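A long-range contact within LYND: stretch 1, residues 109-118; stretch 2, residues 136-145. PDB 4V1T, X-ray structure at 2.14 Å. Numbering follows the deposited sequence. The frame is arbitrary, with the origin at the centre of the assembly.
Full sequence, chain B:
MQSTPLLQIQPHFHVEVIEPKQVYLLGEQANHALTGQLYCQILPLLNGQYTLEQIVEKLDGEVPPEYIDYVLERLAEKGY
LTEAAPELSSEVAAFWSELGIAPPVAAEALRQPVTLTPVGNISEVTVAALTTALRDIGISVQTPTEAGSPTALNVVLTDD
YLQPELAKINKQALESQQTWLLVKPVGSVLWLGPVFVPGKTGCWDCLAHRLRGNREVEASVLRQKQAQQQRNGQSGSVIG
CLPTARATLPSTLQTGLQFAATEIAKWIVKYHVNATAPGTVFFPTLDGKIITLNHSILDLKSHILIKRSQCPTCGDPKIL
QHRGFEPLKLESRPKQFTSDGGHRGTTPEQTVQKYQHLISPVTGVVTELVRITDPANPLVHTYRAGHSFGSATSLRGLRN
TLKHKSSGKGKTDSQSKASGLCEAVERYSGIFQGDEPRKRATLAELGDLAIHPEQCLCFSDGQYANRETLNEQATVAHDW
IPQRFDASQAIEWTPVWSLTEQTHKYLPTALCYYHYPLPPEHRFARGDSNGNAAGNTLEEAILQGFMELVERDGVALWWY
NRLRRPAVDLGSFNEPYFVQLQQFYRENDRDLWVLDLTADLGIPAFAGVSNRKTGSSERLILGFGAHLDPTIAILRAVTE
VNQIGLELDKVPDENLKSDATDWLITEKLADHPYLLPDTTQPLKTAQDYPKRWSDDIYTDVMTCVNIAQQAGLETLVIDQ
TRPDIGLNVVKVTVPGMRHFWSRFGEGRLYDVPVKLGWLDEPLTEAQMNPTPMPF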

# COMPACT_ATOMS: atom_id res chain seq x y z
N ALA B 109 13.96 27.81 -21.50
CA ALA B 109 13.06 26.73 -21.85
C ALA B 109 11.62 27.21 -21.98
O ALA B 109 10.87 26.72 -22.82
CB ALA B 109 13.14 25.63 -20.82
N LEU B 110 11.24 28.16 -21.13
CA LEU B 110 9.88 28.67 -21.11
C LEU B 110 9.53 29.49 -22.35
O LEU B 110 8.35 29.79 -22.57
CB LEU B 110 9.67 29.52 -19.84
CG LEU B 110 9.59 28.77 -18.51
CD1 LEU B 110 9.51 29.76 -17.36
CD2 LEU B 110 8.39 27.85 -18.46
N ARG B 111 10.53 29.85 -23.15
CA ARG B 111 10.32 30.62 -24.38
C ARG B 111 9.85 29.73 -25.53
O ARG B 111 9.50 30.23 -26.59
CB ARG B 111 11.60 31.32 -24.81
CG ARG B 111 12.05 32.42 -23.87
CD ARG B 111 13.30 33.11 -24.37
NE ARG B 111 13.80 34.11 -23.44
CZ ARG B 111 13.05 34.77 -22.55
NH1 ARG B 111 11.74 34.56 -22.47
NH2 ARG B 111 13.61 35.66 -21.74
N GLN B 112 9.85 28.43 -25.33
CA GLN B 112 9.40 27.49 -26.35
C GLN B 112 7.89 27.62 -26.54
O GLN B 112 7.14 27.48 -25.57
CB GLN B 112 9.74 26.06 -25.96
CG GLN B 112 11.22 25.74 -25.97
CD GLN B 112 11.51 24.37 -25.37
OE1 GLN B 112 11.76 23.41 -26.09
NE2 GLN B 112 11.47 24.28 -24.04
N PRO B 113 7.44 27.88 -27.78
CA PRO B 113 5.99 27.98 -27.96
C PRO B 113 5.31 26.62 -27.95
O PRO B 113 5.93 25.59 -28.23
CB PRO B 113 5.86 28.66 -29.33
CG PRO B 113 7.11 28.35 -30.05
CD PRO B 113 8.19 28.17 -29.01
N VAL B 114 4.02 26.63 -27.63
CA VAL B 114 3.18 25.44 -27.55
C VAL B 114 1.94 25.63 -28.44
O VAL B 114 1.56 26.76 -28.75
CB VAL B 114 2.79 25.18 -26.08
CG1 VAL B 114 1.43 24.52 -25.93
CG2 VAL B 114 3.87 24.34 -25.40
N THR B 115 1.33 24.53 -28.87
CA THR B 115 0.06 24.59 -29.60
C THR B 115 -1.03 23.90 -28.80
O THR B 115 -0.78 22.89 -28.15
CB THR B 115 0.14 23.95 -31.00
OG1 THR B 115 0.52 22.58 -30.90
CG2 THR B 115 1.16 24.69 -31.87
N LEU B 116 -2.23 24.48 -28.84
CA LEU B 116 -3.42 23.89 -28.25
C LEU B 116 -4.36 23.41 -29.36
O LEU B 116 -4.49 24.08 -30.38
CB LEU B 116 -4.16 24.89 -27.35
CG LEU B 116 -3.33 25.62 -26.30
CD1 LEU B 116 -4.25 26.36 -25.33
CD2 LEU B 116 -2.40 24.69 -25.54
N THR B 117 -5.00 22.27 -29.15
CA THR B 117 -5.91 21.69 -30.13
C THR B 117 -7.13 21.08 -29.43
O THR B 117 -7.01 20.10 -28.72
CB THR B 117 -5.23 20.60 -30.98
OG1 THR B 117 -3.94 21.05 -31.43
CG2 THR B 117 -6.09 20.23 -32.19
N PRO B 118 -8.32 21.67 -29.63
CA PRO B 118 -9.51 21.03 -29.06
C PRO B 118 -10.00 19.84 -29.88
O PRO B 118 -9.74 19.75 -31.07
CB PRO B 118 -10.55 22.15 -29.09
CG PRO B 118 -10.17 22.95 -30.30
CD PRO B 118 -8.66 22.93 -30.32
N ASP B 136 0.37 33.38 -18.18
CA ASP B 136 0.67 33.92 -16.86
C ASP B 136 1.93 33.29 -16.26
O ASP B 136 2.50 33.83 -15.32
CB ASP B 136 -0.53 33.71 -15.93
CG ASP B 136 -1.73 34.57 -16.31
OD1 ASP B 136 -1.54 35.55 -17.07
OD2 ASP B 136 -2.85 34.27 -15.86
N ILE B 137 2.38 32.16 -16.81
CA ILE B 137 3.60 31.53 -16.33
C ILE B 137 4.70 31.61 -17.39
O ILE B 137 5.71 30.94 -17.27
CB ILE B 137 3.36 30.07 -15.91
CG1 ILE B 137 2.78 29.24 -17.07
CG2 ILE B 137 2.41 30.01 -14.73
CD1 ILE B 137 2.70 27.77 -16.77
N GLY B 138 4.48 32.43 -18.41
CA GLY B 138 5.53 32.74 -19.38
C GLY B 138 5.56 31.90 -20.64
O GLY B 138 6.48 32.02 -21.44
N ILE B 139 4.55 31.06 -20.83
CA ILE B 139 4.51 30.17 -21.98
C ILE B 139 3.56 30.72 -23.04
O ILE B 139 2.40 31.01 -22.74
CB ILE B 139 4.08 28.75 -21.58
CG1 ILE B 139 5.14 28.14 -20.66
CG2 ILE B 139 3.92 27.86 -22.80
CD1 ILE B 139 4.70 26.87 -19.97
N SER B 140 4.06 30.88 -24.26
CA SER B 140 3.27 31.44 -25.35
C SER B 140 2.60 30.33 -26.16
O SER B 140 3.13 29.23 -26.29
CB SER B 140 4.16 32.29 -26.27
OG SER B 140 5.23 31.52 -26.76
N VAL B 141 1.44 30.65 -26.73
CA VAL B 141 0.64 29.70 -27.46
C VAL B 141 0.50 30.10 -28.93
O VAL B 141 0.38 31.27 -29.26
CB VAL B 141 -0.78 29.60 -26.86
CG1 VAL B 141 -1.61 28.56 -27.61
CG2 VAL B 141 -0.70 29.28 -25.38
N GLN B 142 0.53 29.09 -29.80
CA GLN B 142 0.24 29.28 -31.22
C GLN B 142 -0.84 28.30 -31.66
O GLN B 142 -1.10 27.31 -30.99
CB GLN B 142 1.50 29.07 -32.05
CG GLN B 142 2.54 30.14 -31.81
CD GLN B 142 3.72 30.02 -32.73
OE1 GLN B 142 3.60 29.52 -33.85
NE2 GLN B 142 4.87 30.48 -32.27
N THR B 143 -1.48 28.58 -32.79
CA THR B 143 -2.53 27.70 -33.29
C THR B 143 -1.91 26.68 -34.25
O THR B 143 -1.06 27.04 -35.06
CB THR B 143 -3.66 28.48 -33.99
OG1 THR B 143 -3.33 28.68 -35.37
CG2 THR B 143 -3.90 29.83 -33.31
N PRO B 144 -2.33 25.40 -34.15
CA PRO B 144 -1.72 24.38 -35.01
C PRO B 144 -2.30 24.42 -36.42
O PRO B 144 -3.39 24.97 -36.62
CB PRO B 144 -2.10 23.09 -34.30
CG PRO B 144 -3.46 23.38 -33.78
CD PRO B 144 -3.45 24.84 -33.38
N THR B 145 -1.58 23.85 -37.37
CA THR B 145 -2.07 23.72 -38.74
C THR B 145 -1.60 22.38 -39.30
O THR B 145 -0.65 21.78 -38.79
CB THR B 145 -1.59 24.88 -39.62
OG1 THR B 145 -0.15 24.95 -39.60
CG2 THR B 145 -2.16 26.20 -39.11
O HOH W 1 6.86 29.99 -24.66
O HOH W 2 7.97 32.57 -26.52

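The two stretches run side by side in the same general direction; their end-to-end directions differ by 41°. In the middle, Val114 pairs with Val141 as a parallel beta bridge with CA atoms 5.0 Å apart. Two backbone hydrogen bonds hold this bridge. Val114 N donates to Ser140 O at 3.1 Å, and Gln142 N donates to Val114 O at 2.8 Å. Both are fairly straight, with angles at hydrogen of 156° and 164°. Val114 thus uses its N and its O on the residues flanking Val141, as a parallel pairing requires.

The next pairing, Thr115 with Gln142, is looser. Leu116 N lies 3.7 Å from Gln142 O. CA-H...O contacts fill in along the seam. Val141 CA sits 3.3 Å from Val114 O, Thr115 CA sits 3.3 Å from Gln142 O, and Pro113 CA sits 3.5 Å from Ser140 O. Such contacts are common where neighbouring strands lie close, because the CA hydrogen is slightly polarised.

Ahead of the strand, stretch 1 makes a type I turn from Ala109 to Gln112. Ala109 O accepts from Gln112 N at 3.2 Å and from Gln112 NE2 at 2.8 Å, which holds the turn together. At the turn a water sits between the backbones. Water 1 donates to Leu110 O at 2.6 Å and, weakly, to Gln112 O at 2.7 Å, and accepts from Ser140 N at 3.0 Å. It joins backbone polar groups that do not meet directly. Water 2 makes a second link, donating to Arg111 O at 2.8 Å and hydrogen bonding Ser140 OG at 2.9 Å.

Leu110 is the main bump at this end. Its side chain lies against Ile137 O, Gly138 and Ile139. Leu110 CD2 packs on Ile139 CG1 at 3.9 Å, and the tip also lies near Ile137 O (Leu110 CD1 to Ile137 O, 4.0 Å). A CB on Gly138 would point toward stretch 1 and lie 4.1 Å from Leu110 CD1, which is no clash. The backbone angles are what call for glycine, since a CB would jam against the preceding carbonyl. Leu110 O and Gly138 O are only 3.1 Å apart, but both are acceptors and do not bond.

Val114 and Val141 point to one face of the sheet. Val114 CG2 reaches Ile139 CG2 at 4.4 Å, a light contact. Leu116 presses more tightly on Val141, with Leu116 CG 3.6 Å from Val141 CG1. Thr115 and Gln142 point to the other face. There Gln142 NE2 lies 3.6 Å from Pro113 CB, so the amide end rests against the proline ring.

Pro144 is the bump at the far end. Its CB points toward stretch 1, and the ring meets the strand along Thr115, Leu116 and Thr117. Pro144 CB is 4.1 Å from Thr115 CB, Pro144 CD is 3.3 Å from Leu116 O, and Pro144 CG is 3.3 Å from Thr117 OG1. Having no backbone NH, this proline closes the contact by shape. In all, 622 Å² is buried, counting both sides.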